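Local coordinates for periplasmic cell division protein (SufI) (Aquifex aeolicus, PDB 6SYY), which is a multicopper oxidase that binds a cluster of copper ions and probably couples substrate oxidation to the reduction of dioxygen, at residues Thr66-Thr71 / Val84-Asn89; Ile95-Gly100 / Phe147-Arg152; His502-Leu507 / Asn522-Ala527. One frame throughout, in Å; residues are numbered along the deposited sequence.

Contact 1: Thr66-Thr71 / Val84-Asn89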
loop_
_atom_site.group_PDB
_atom_site.type_symbol
_atom_site.label_atom_id
_atom_site.label_comp_id
_atom_site.label_asym_id
_atom_site.label_seq_id
_atom_site.Cartn_x
_atom_site.Cartn_y
_atom_site.Cartn_z
ATOM N N THR A 66 18.109 6.711 -4.770
ATOM C CA THR A 66 19.170 5.724 -4.620
ATOM C C THR A 66 18.819 4.758 -3.499
ATOM O O THR A 66 18.588 5.179 -2.362
ATOM C CB THR A 66 20.508 6.399 -4.334
ATOM O OG1 THR A 66 20.766 7.387 -5.337
ATOM C CG2 THR A 66 21.625 5.366 -4.341
ATOM N N ALA A 67 18.782 3.467 -3.821
ATOM C CA ALA A 67 18.681 2.425 -2.810
ATOM C C ALA A 67 20.084 2.042 -2.365
ATOM O O ALA A 67 20.961 1.814 -3.202
ATOM C CB ALA A 67 17.940 1.203 -3.349
ATOM N N LYS A 68 20.302 1.985 -1.055
ATOM C CA LYS A 68 21.640 1.732 -0.550
ATOM C C LYS A 68 21.561 1.070 0.817
ATOM O O LYS A 68 20.555 1.170 1.527
ATOM C CB LYS A 68 22.460 3.027 -0.464
ATOM C CG LYS A 68 21.994 3.990 0.618
ATOM C CD LYS A 68 23.025 5.083 0.855
ATOM C CE LYS A 68 22.709 5.856 2.119
ATOM N NZ LYS A 68 23.692 6.942 2.391
ATOM N N TRP A 69 22.647 0.387 1.173
ATOM C CA TRP A 69 22.807 -0.149 2.514
ATOM C C TRP A 69 23.292 0.932 3.468
ATOM O O TRP A 69 24.104 1.788 3.101
ATOM C CB TRP A 69 23.797 -1.310 2.514
ATOM C CG TRP A 69 23.214 -2.563 1.995
ATOM C CD1 TRP A 69 23.473 -3.152 0.794
ATOM C CD2 TRP A 69 22.251 -3.390 2.655
ATOM N NE1 TRP A 69 22.735 -4.304 0.670
ATOM C CE2 TRP A 69 21.974 -4.470 1.798
ATOM C CE3 TRP A 69 21.598 -3.321 3.891
ATOM C CZ2 TRP A 69 21.073 -5.478 2.138
ATOM C CZ3 TRP A 69 20.703 -4.319 4.225
ATOM C CH2 TRP A 69 20.448 -5.385 3.352
ATOM N N THR A 70 22.784 0.886 4.695
ATOM C CA THR A 70 23.179 1.795 5.763
ATOM C C THR A 70 22.819 1.127 7.087
ATOM O O THR A 70 22.433 -0.047 7.119
ATOM C CB THR A 70 22.511 3.167 5.601
ATOM O OG1 THR A 70 23.102 4.101 6.509
ATOM C CG2 THR A 70 21.011 3.079 5.875
ATOM N N THR A 71 22.954 1.870 8.182
ATOM C CA THR A 71 22.568 1.395 9.505
ATOM C C THR A 71 21.619 2.401 10.133
ATOM O O THR A 71 21.943 3.589 10.222
ATOM C CB THR A 71 23.782 1.199 10.411
ATOM O OG1 THR A 71 24.506 2.432 10.503
ATOM C CG2 THR A 71 24.691 0.121 9.853
ATOM N N VAL A 84 17.676 1.683 2.404
ATOM C CA VAL A 84 16.879 2.903 2.368
ATOM C C VAL A 84 16.877 3.441 0.949
ATOM O O VAL A 84 17.829 3.251 0.187
ATOM C CB VAL A 84 17.390 3.993 3.344
ATOM C CG1 VAL A 84 17.269 3.532 4.782
ATOM C CG2 VAL A 84 18.825 4.384 3.022
ATOM N N TYR A 85 15.784 4.102 0.593
ATOM C CA TYR A 85 15.748 4.959 -0.582
ATOM C C TYR A 85 16.239 6.338 -0.160
ATOM O O TYR A 85 15.668 6.948 0.752
ATOM C CB TYR A 85 14.333 5.042 -1.157
ATOM C CG TYR A 85 13.876 3.817 -1.925
ATOM C CD1 TYR A 85 14.649 3.282 -2.949
ATOM C CD2 TYR A 85 12.664 3.202 -1.631
ATOM C CE1 TYR A 85 14.225 2.162 -3.659
ATOM C CE2 TYR A 85 12.232 2.087 -2.332
ATOM C CZ TYR A 85 13.015 1.570 -3.344
ATOM O OH TYR A 85 12.584 0.462 -4.038
ATOM N N GLU A 86 17.309 6.815 -0.791
ATOM C CA GLU A 86 17.845 8.141 -0.505
ATOM C C GLU A 86 17.377 9.112 -1.581
ATOM O O GLU A 86 17.640 8.906 -2.771
ATOM C CB GLU A 86 19.372 8.142 -0.417
ATOM C CG GLU A 86 19.928 9.537 -0.121
ATOM C CD GLU A 86 21.334 9.523 0.451
ATOM O OE1 GLU A 86 21.958 8.443 0.491
ATOM O OE2 GLU A 86 21.815 10.601 0.861
ATOM N N ILE A 87 16.680 10.159 -1.154
ATOM C CA ILE A 87 16.192 11.216 -2.030
ATOM C C ILE A 87 16.534 12.534 -1.357
ATOM O O ILE A 87 15.972 12.856 -0.303
ATOM C CB ILE A 87 14.682 11.116 -2.275
ATOM C CG1 ILE A 87 14.317 9.743 -2.836
ATOM C CG2 ILE A 87 14.234 12.215 -3.216
ATOM C CD1 ILE A 87 12.832 9.464 -2.824
ATOM N N ASP A 88 17.458 13.291 -1.951
ATOM C CA ASP A 88 17.804 14.626 -1.460
ATOM C C ASP A 88 18.251 14.571 0.001
ATOM O O ASP A 88 17.804 15.353 0.843
ATOM C CB ASP A 88 16.626 15.589 -1.645
ATOM C CG ASP A 88 17.036 17.046 -1.573
ATOM O OD1 ASP A 88 17.851 17.477 -2.416
ATOM O OD2 ASP A 88 16.526 17.764 -0.683
ATOM N N ASN A 89 19.127 13.608 0.300
ATOM C CA ASN A 89 19.689 13.426 1.642
ATOM C C ASN A 89 18.604 13.166 2.687
ATOM O O ASN A 89 18.706 13.599 3.837
ATOM C CB ASN A 89 20.560 14.619 2.044
ATOM C CG ASN A 89 22.033 14.286 2.014
ATOM O OD1 ASN A 89 22.611 14.078 0.946
ATOM N ND2 ASN A 89 22.651 14.223 3.189
HETATM O O HOH W 1 19.715 9.779 -4.570
#
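Thr66 and Lys68 pair with Glu86 and Val84 in an antiparallel beta hairpin of the N-terminal multicopper-oxidase region, built from strands 63-72 and 80-86. Thr66 N donates to Glu86 O and Lys68 N to Val84 O, both at 3.0 Å, and each pair carries a return bond. Between them Ala67 and Tyr85 form the non-hydrogen-bonded pair on the other sheet face, Ala67 CB 3.8 Å from Tyr85 CE1. The face of Thr66, Lys68, Val84 and Glu86 combines one salt bridge with apolar packing around Val84. Lys68 NZ reaches Glu86 OE1 at 3.0 Å on its syn side, 27° out of the carboxylate plane, with Tyr91 OH as second partner. A chi1 of 70° sets Lys68 CG between backbone N and carbonyl carbon, alongside Val84 CG2 at 4.0 Å; beyond CG the chain is extended. The Thr70 and Val84 side chains cross at about a right angle, Thr70 CG2 against both valine methyls. A water bridges Thr66 OG1 and Glu86 O. Strand 102-110 runs parallel to 63-72 on its other side, with Phe107 against Ala67 and Tyr85; the Tyr85 ring also meets Tyr158, its side chain about 5 Å from that of the copper ligand His159.

Contact 2: Ile95-Gly100 / Phe147-Arg152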
loop_
_atom_site.group_PDB
_atom_site.type_symbol
_atom_site.label_atom_id
_atom_site.label_comp_id
_atom_site.label_asym_id
_atom_site.label_seq_id
_atom_site.Cartn_x
_atom_site.Cartn_y
_atom_site.Cartn_z
ATOM N N ILE A 95 7.028 11.258 -0.385
ATOM C CA ILE A 95 7.119 11.989 -1.640
ATOM C C ILE A 95 5.789 12.675 -1.893
ATOM O O ILE A 95 4.733 12.035 -1.854
ATOM C CB ILE A 95 7.484 11.051 -2.800
ATOM C CG1 ILE A 95 8.886 10.472 -2.601
ATOM C CG2 ILE A 95 7.378 11.790 -4.125
ATOM C CD1 ILE A 95 9.297 9.478 -3.677
ATOM N N PHE A 96 5.832 13.974 -2.155
ATOM C CA PHE A 96 4.634 14.727 -2.487
ATOM C C PHE A 96 4.584 14.984 -3.985
ATOM O O PHE A 96 5.597 15.324 -4.604
ATOM C CB PHE A 96 4.581 16.049 -1.715
ATOM C CG PHE A 96 3.955 15.927 -0.352
ATOM C CD1 PHE A 96 4.704 15.507 0.735
ATOM C CD2 PHE A 96 2.615 16.232 -0.160
ATOM C CE1 PHE A 96 4.131 15.389 1.991
ATOM C CE2 PHE A 96 2.037 16.118 1.091
ATOM C CZ PHE A 96 2.794 15.692 2.169
ATOM N N LEU A 97 3.399 14.801 -4.564
ATOM C CA LEU A 97 3.157 15.061 -5.974
ATOM C C LEU A 97 1.883 15.875 -6.122
ATOM O O LEU A 97 0.970 15.788 -5.296
ATOM C CB LEU A 97 3.021 13.765 -6.780
ATOM C CG LEU A 97 4.256 12.883 -6.924
ATOM C CD1 LEU A 97 3.871 11.571 -7.578
ATOM C CD2 LEU A 97 5.309 13.599 -7.747
ATOM N N ARG A 98 1.826 16.664 -7.187
ATOM C CA ARG A 98 0.619 17.382 -7.561
ATOM C C ARG A 98 0.049 16.738 -8.816
ATOM O O ARG A 98 0.796 16.439 -9.754
ATOM C CB ARG A 98 0.906 18.862 -7.802
ATOM C CG ARG A 98 -0.335 19.677 -8.054
ATOM C CD ARG A 98 -1.084 19.889 -6.762
ATOM N NE ARG A 98 -2.424 20.414 -6.984
ATOM C CZ ARG A 98 -3.211 20.855 -6.010
ATOM N NH1 ARG A 98 -2.781 20.838 -4.754
ATOM N NH2 ARG A 98 -4.422 21.316 -6.289
ATOM N N LYS A 99 -1.261 16.509 -8.829
ATOM C CA LYS A 99 -1.875 15.879 -9.987
ATOM C C LYS A 99 -1.699 16.764 -11.210
ATOM O O LYS A 99 -1.958 17.970 -11.162
ATOM C CB LYS A 99 -3.359 15.610 -9.740
ATOM C CG LYS A 99 -4.035 14.857 -10.870
ATOM C CD LYS A 99 -5.516 14.689 -10.603
ATOM C CE LYS A 99 -6.195 13.959 -11.747
ATOM N NZ LYS A 99 -7.662 13.839 -11.527
ATOM N N GLY A 100 -1.243 16.161 -12.303
ATOM C CA GLY A 100 -0.993 16.876 -13.530
ATOM C C GLY A 100 0.460 17.210 -13.778
ATOM O O GLY A 100 0.800 17.610 -14.898
ATOM N N PHE A 147 6.466 10.857 -17.348
ATOM C CA PHE A 147 5.036 10.679 -17.536
ATOM C C PHE A 147 4.298 11.656 -16.633
ATOM O O PHE A 147 4.876 12.247 -15.717
ATOM C CB PHE A 147 4.596 9.230 -17.277
ATOM C CG PHE A 147 4.775 8.775 -15.857
ATOM C CD1 PHE A 147 6.016 8.364 -15.398
ATOM C CD2 PHE A 147 3.695 8.733 -14.987
ATOM C CE1 PHE A 147 6.183 7.933 -14.096
ATOM C CE2 PHE A 147 3.852 8.305 -13.679
ATOM C CZ PHE A 147 5.100 7.905 -13.232
ATOM N N THR A 148 3.013 11.832 -16.921
ATOM C CA THR A 148 2.167 12.753 -16.178
ATOM C C THR A 148 1.434 12.011 -15.065
ATOM O O THR A 148 0.880 10.929 -15.288
ATOM C CB THR A 148 1.160 13.421 -17.116
ATOM O OG1 THR A 148 1.857 14.074 -18.184
ATOM C CG2 THR A 148 0.321 14.445 -16.365
ATOM N N ILE A 149 1.433 12.594 -13.870
ATOM C CA ILE A 149 0.649 12.064 -12.759
ATOM C C ILE A 149 -0.825 12.330 -13.051
ATOM O O ILE A 149 -1.254 13.485 -13.094
ATOM C CB ILE A 149 1.070 12.688 -11.426
ATOM C CG1 ILE A 149 2.560 12.442 -11.170
ATOM C CG2 ILE A 149 0.212 12.143 -10.295
ATOM C CD1 ILE A 149 2.960 10.986 -11.279
ATOM N N ILE A 150 -1.605 11.266 -13.253
ATOM C CA ILE A 150 -3.016 11.383 -13.598
ATOM C C ILE A 150 -3.918 10.742 -12.552
ATOM O O ILE A 150 -5.120 10.609 -12.776
ATOM C CB ILE A 150 -3.302 10.794 -14.994
ATOM C CG1 ILE A 150 -2.979 9.299 -15.018
ATOM C CG2 ILE A 150 -2.499 11.533 -16.053
ATOM C CD1 ILE A 150 -3.229 8.640 -16.357
ATOM N N ASP A 151 -3.366 10.355 -11.410
ATOM C CA ASP A 151 -4.136 9.723 -10.352
ATOM C C ASP A 151 -4.779 10.763 -9.436
ATOM O O ASP A 151 -4.338 11.911 -9.347
ATOM C CB ASP A 151 -3.242 8.785 -9.544
ATOM C CG ASP A 151 -2.971 7.484 -10.269
ATOM O OD1 ASP A 151 -3.900 6.653 -10.361
ATOM O OD2 ASP A 151 -1.840 7.307 -10.773
ATOM N N ARG A 152 -5.840 10.340 -8.756
ATOM C CA ARG A 152 -6.521 11.195 -7.797
ATOM C C ARG A 152 -5.682 11.349 -6.537
ATOM O O ARG A 152 -4.874 10.480 -6.195
ATOM C CB ARG A 152 -7.883 10.609 -7.433
ATOM C CG ARG A 152 -8.664 10.127 -8.630
ATOM C CD ARG A 152 -9.893 9.343 -8.218
ATOM N NE ARG A 152 -10.891 10.175 -7.557
ATOM C CZ ARG A 152 -11.368 9.944 -6.339
ATOM N NH1 ARG A 152 -10.941 8.904 -5.637
ATOM N NH2 ARG A 152 -12.282 10.748 -5.823
#
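Leu97 and Ile149 meet methyl to methyl, CD1 to CD1 at 3.9 Å, with their side chains crossing at about a right angle. Ile149 is folded, its chi1 of -58° setting CG1 anti to the carbonyl carbon and chi2 of -53° bending CD1 round, so CG1 and CD1 both rest against the one leucine methyl. Phe103 packs on both residues. Lys99 behaves differently: CG is anti to the backbone N and the chain stays extended to NZ, lying across the backbone of 150-151. Its CG and CD each come within 3.3 Å of Asp151 O, a buried carbonyl with no hydrogen-bonding partner in the model. Strand 94-98 and the weakly bonded strand 147-148 belong to different sheets of what is, in this family, a cupredoxin beta-sandwich, and the contact joins them where 94-98 runs out. There Gly100 N donates to Ile149 O at 2.8 Å, in the carbonyl plane. Gly100 has a positive phi of 101°, and a CB would jam against the preceding carbonyl oxygen. Thr148 CG2 lies 3.5 Å from Gly100 O. The Asp151 carboxylate takes its bonds outside the two segments, from Arg123 N and Gln459 NE2, while Arg98 leaves the contact for a salt bridge with Asp186.

Contact 3: His502-Leu507 / Asn522-Ala527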
loop_
_atom_site.group_PDB
_atom_site.type_symbol
_atom_site.label_atom_id
_atom_site.label_comp_id
_atom_site.label_asym_id
_atom_site.label_seq_id
_atom_site.Cartn_x
_atom_site.Cartn_y
_atom_site.Cartn_z
ATOM N N HIS A 502 0.680 -0.427 -26.544
ATOM C CA HIS A 502 0.104 -1.434 -25.667
ATOM C C HIS A 502 0.847 -1.448 -24.333
ATOM O O HIS A 502 1.995 -1.006 -24.226
ATOM C CB HIS A 502 0.152 -2.815 -26.322
ATOM C CG HIS A 502 1.536 -3.360 -26.484
ATOM N ND1 HIS A 502 2.311 -3.109 -27.597
ATOM C CD2 HIS A 502 2.282 -4.150 -25.677
ATOM C CE1 HIS A 502 3.477 -3.720 -27.465
ATOM N NE2 HIS A 502 3.483 -4.360 -26.309
ATOM N N GLN A 503 0.174 -1.963 -23.309
ATOM C CA GLN A 503 0.672 -1.924 -21.941
ATOM C C GLN A 503 0.761 -3.332 -21.373
ATOM O O GLN A 503 -0.124 -4.161 -21.602
ATOM C CB GLN A 503 -0.234 -1.064 -21.052
ATOM C CG GLN A 503 -0.347 0.375 -21.508
ATOM C CD GLN A 503 0.977 1.100 -21.435
ATOM O OE1 GLN A 503 1.677 1.037 -20.424
ATOM N NE2 GLN A 503 1.340 1.782 -22.517
ATOM N N ILE A 504 1.828 -3.591 -20.627
ATOM C CA ILE A 504 2.025 -4.858 -19.934
ATOM C C ILE A 504 1.960 -4.570 -18.443
ATOM O O ILE A 504 2.856 -3.925 -17.885
ATOM C CB ILE A 504 3.353 -5.523 -20.311
ATOM C CG1 ILE A 504 3.415 -5.747 -21.821
ATOM C CG2 ILE A 504 3.513 -6.828 -19.555
ATOM C CD1 ILE A 504 2.233 -6.530 -22.372
ATOM N N TYR A 505 0.906 -5.049 -17.796
ATOM C CA TYR A 505 0.676 -4.776 -16.390
ATOM C C TYR A 505 0.667 -6.081 -15.607
ATOM O O TYR A 505 0.304 -7.136 -16.130
ATOM C CB TYR A 505 -0.637 -4.019 -16.190
ATOM C CG TYR A 505 -0.586 -2.587 -16.671
ATOM C CD1 TYR A 505 0.490 -1.765 -16.349
ATOM C CD2 TYR A 505 -1.611 -2.055 -17.447
ATOM C CE1 TYR A 505 0.543 -0.453 -16.780
ATOM C CE2 TYR A 505 -1.566 -0.744 -17.885
ATOM C CZ TYR A 505 -0.486 0.051 -17.551
ATOM O OH TYR A 505 -0.436 1.358 -17.984
ATOM N N LEU A 506 1.085 -6.000 -14.351
ATOM C CA LEU A 506 1.120 -7.162 -13.479
ATOM C C LEU A 506 -0.227 -7.385 -12.808
ATOM O O LEU A 506 -1.005 -6.449 -12.595
ATOM C CB LEU A 506 2.196 -7.001 -12.409
ATOM C CG LEU A 506 3.638 -7.040 -12.897
ATOM C CD1 LEU A 506 4.564 -6.792 -11.731
ATOM C CD2 LEU A 506 3.928 -8.382 -13.540
ATOM N N LEU A 507 -0.500 -8.647 -12.493
ATOM C CA LEU A 507 -1.569 -9.039 -11.581
ATOM C C LEU A 507 -0.966 -10.060 -10.632
ATOM O O LEU A 507 -0.441 -11.085 -11.079
ATOM C CB LEU A 507 -2.773 -9.616 -12.333
ATOM C CG LEU A 507 -4.013 -10.071 -11.554
ATOM C CD1 LEU A 507 -5.240 -10.011 -12.446
ATOM C CD2 LEU A 507 -3.853 -11.482 -11.012
ATOM N N ASN A 522 1.351 -11.491 -16.021
ATOM C CA ASN A 522 1.110 -10.304 -16.827
ATOM C C ASN A 522 -0.301 -10.348 -17.392
ATOM O O ASN A 522 -0.869 -11.418 -17.622
ATOM C CB ASN A 522 2.095 -10.198 -17.998
ATOM C CG ASN A 522 3.545 -10.091 -17.563
ATOM O OD1 ASN A 522 3.876 -9.410 -16.595
ATOM N ND2 ASN A 522 4.423 -10.758 -18.299
ATOM N N TYR A 523 -0.865 -9.168 -17.623
ATOM C CA TYR A 523 -1.975 -9.019 -18.549
ATOM C C TYR A 523 -1.659 -7.837 -19.455
ATOM O O TYR A 523 -0.759 -7.040 -19.177
ATOM C CB TYR A 523 -3.332 -8.851 -17.834
ATOM C CG TYR A 523 -3.562 -7.510 -17.181
ATOM C CD1 TYR A 523 -4.304 -6.525 -17.821
ATOM C CD2 TYR A 523 -3.052 -7.230 -15.920
ATOM C CE1 TYR A 523 -4.524 -5.292 -17.228
ATOM C CE2 TYR A 523 -3.269 -6.000 -15.315
ATOM C CZ TYR A 523 -4.006 -5.035 -15.976
ATOM O OH TYR A 523 -4.235 -3.809 -15.390
ATOM N N ARG A 524 -2.386 -7.748 -20.564
ATOM C CA ARG A 524 -2.069 -6.796 -21.618
ATOM C C ARG A 524 -3.284 -5.936 -21.927
ATOM O O ARG A 524 -4.411 -6.435 -21.974
ATOM C CB ARG A 524 -1.604 -7.522 -22.884
ATOM C CG ARG A 524 -1.140 -6.618 -24.009
ATOM C CD ARG A 524 -0.820 -7.450 -25.248
ATOM N NE ARG A 524 -0.695 -6.638 -26.454
ATOM C CZ ARG A 524 0.423 -6.518 -27.163
ATOM N NH1 ARG A 524 1.518 -7.168 -26.791
ATOM N NH2 ARG A 524 0.441 -5.755 -28.247
ATOM N N VAL A 525 -3.049 -4.642 -22.130
ATOM C CA VAL A 525 -4.062 -3.724 -22.640
ATOM C C VAL A 525 -3.486 -3.051 -23.877
ATOM O O VAL A 525 -2.429 -2.415 -23.801
ATOM C CB VAL A 525 -4.484 -2.667 -21.606
ATOM C CG1 VAL A 525 -5.645 -1.842 -22.152
ATOM C CG2 VAL A 525 -4.847 -3.322 -20.281
ATOM N N ASN A 526 -4.177 -3.181 -25.007
ATOM C CA ASN A 526 -3.654 -2.669 -26.263
ATOM C C ASN A 526 -3.764 -1.146 -26.313
ATOM O O ASN A 526 -4.332 -0.503 -25.423
ATOM C CB ASN A 526 -4.379 -3.315 -27.441
ATOM C CG ASN A 526 -4.129 -4.809 -27.522
ATOM O OD1 ASN A 526 -2.993 -5.266 -27.375
ATOM N ND2 ASN A 526 -5.189 -5.579 -27.732
ATOM N N ALA A 527 -3.196 -0.572 -27.370
ATOM C CA ALA A 527 -3.090 0.879 -27.512
ATOM C C ALA A 527 -4.454 1.555 -27.639
ATOM O O ALA A 527 -5.367 1.021 -28.270
ATOM C CB ALA A 527 -2.215 1.221 -28.717
#
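Tyr505 and Tyr523 sit in the tightly packed part of this antiparallel strand pair, where 503-507 runs against 522-525 in the C-terminal cupredoxin-like region and leads into the copper-binding loop. Tyr523 N donates to Tyr505 O at 2.8 Å and Tyr505 N returns a bond to Tyr523 O. The Tyr523 side chain leans over its neighbour, its CG held between backbone N and carbonyl carbon by a chi1 of 74°, and CE2 presses on Tyr505 CB at 3.4 Å. The two rings are oblique, and their hydroxyls bond away from each other, Tyr523 OH to the backbone oxygen of the copper ligand His456 and Tyr505 OH to Ala124 O. On the opposite face Leu506 CD2 lies 3.2 Å from Asn522 OD1, and the leucine side chain packs against the copper ligand His161. That amide is buried yet satisfied, bonding His131 through OD1 and Tyr133 through ND2.

Toward the chain's end, burial lessens. His502 and Arg524 are partly exposed and Ala527 is exposed, yet the Arg524 guanidinium lies flat on the His502 ring, planes 9° apart, with NH2 3.2 Å from CG. Arg524 NE donates almost straight to Asn526 OD1 at 2.8 Å, within the guanidinium plane, and NH1 goes to Asn426, so the flat group has little freedom to turn. An alanine in place of Arg524 would probably leave that His502 face without its stacked partner and Asn526 OD1 without its N-H. His502 NE2 bonds Asn425 O, and a cation against the ring would be expected to disfavour protonation, consistent with a neutral imidazole.

How the contacts relate
From the N terminus the three contacts come in series, none enclosing or crossing another. Contact 1 closes a short hairpin; the chain then turns from strand 80-86 into 94-98, and there the first two contacts touch, Ile87 CD1 lying 3.6 Å from Ile95 CD1. Contact 2 closes a longer loop that carries the copper ligands His118 and His120, and joins the two sheets of the first domain. Contact 3, whose centre is about 21 Å from that of contact 2, belongs to the C-terminal multicopper-oxidase region and closes the loop bearing His508, Cys509, His510 and His514. The histidines from both regions meet at the copper cluster, which lies between the parts of the fold these contacts tie.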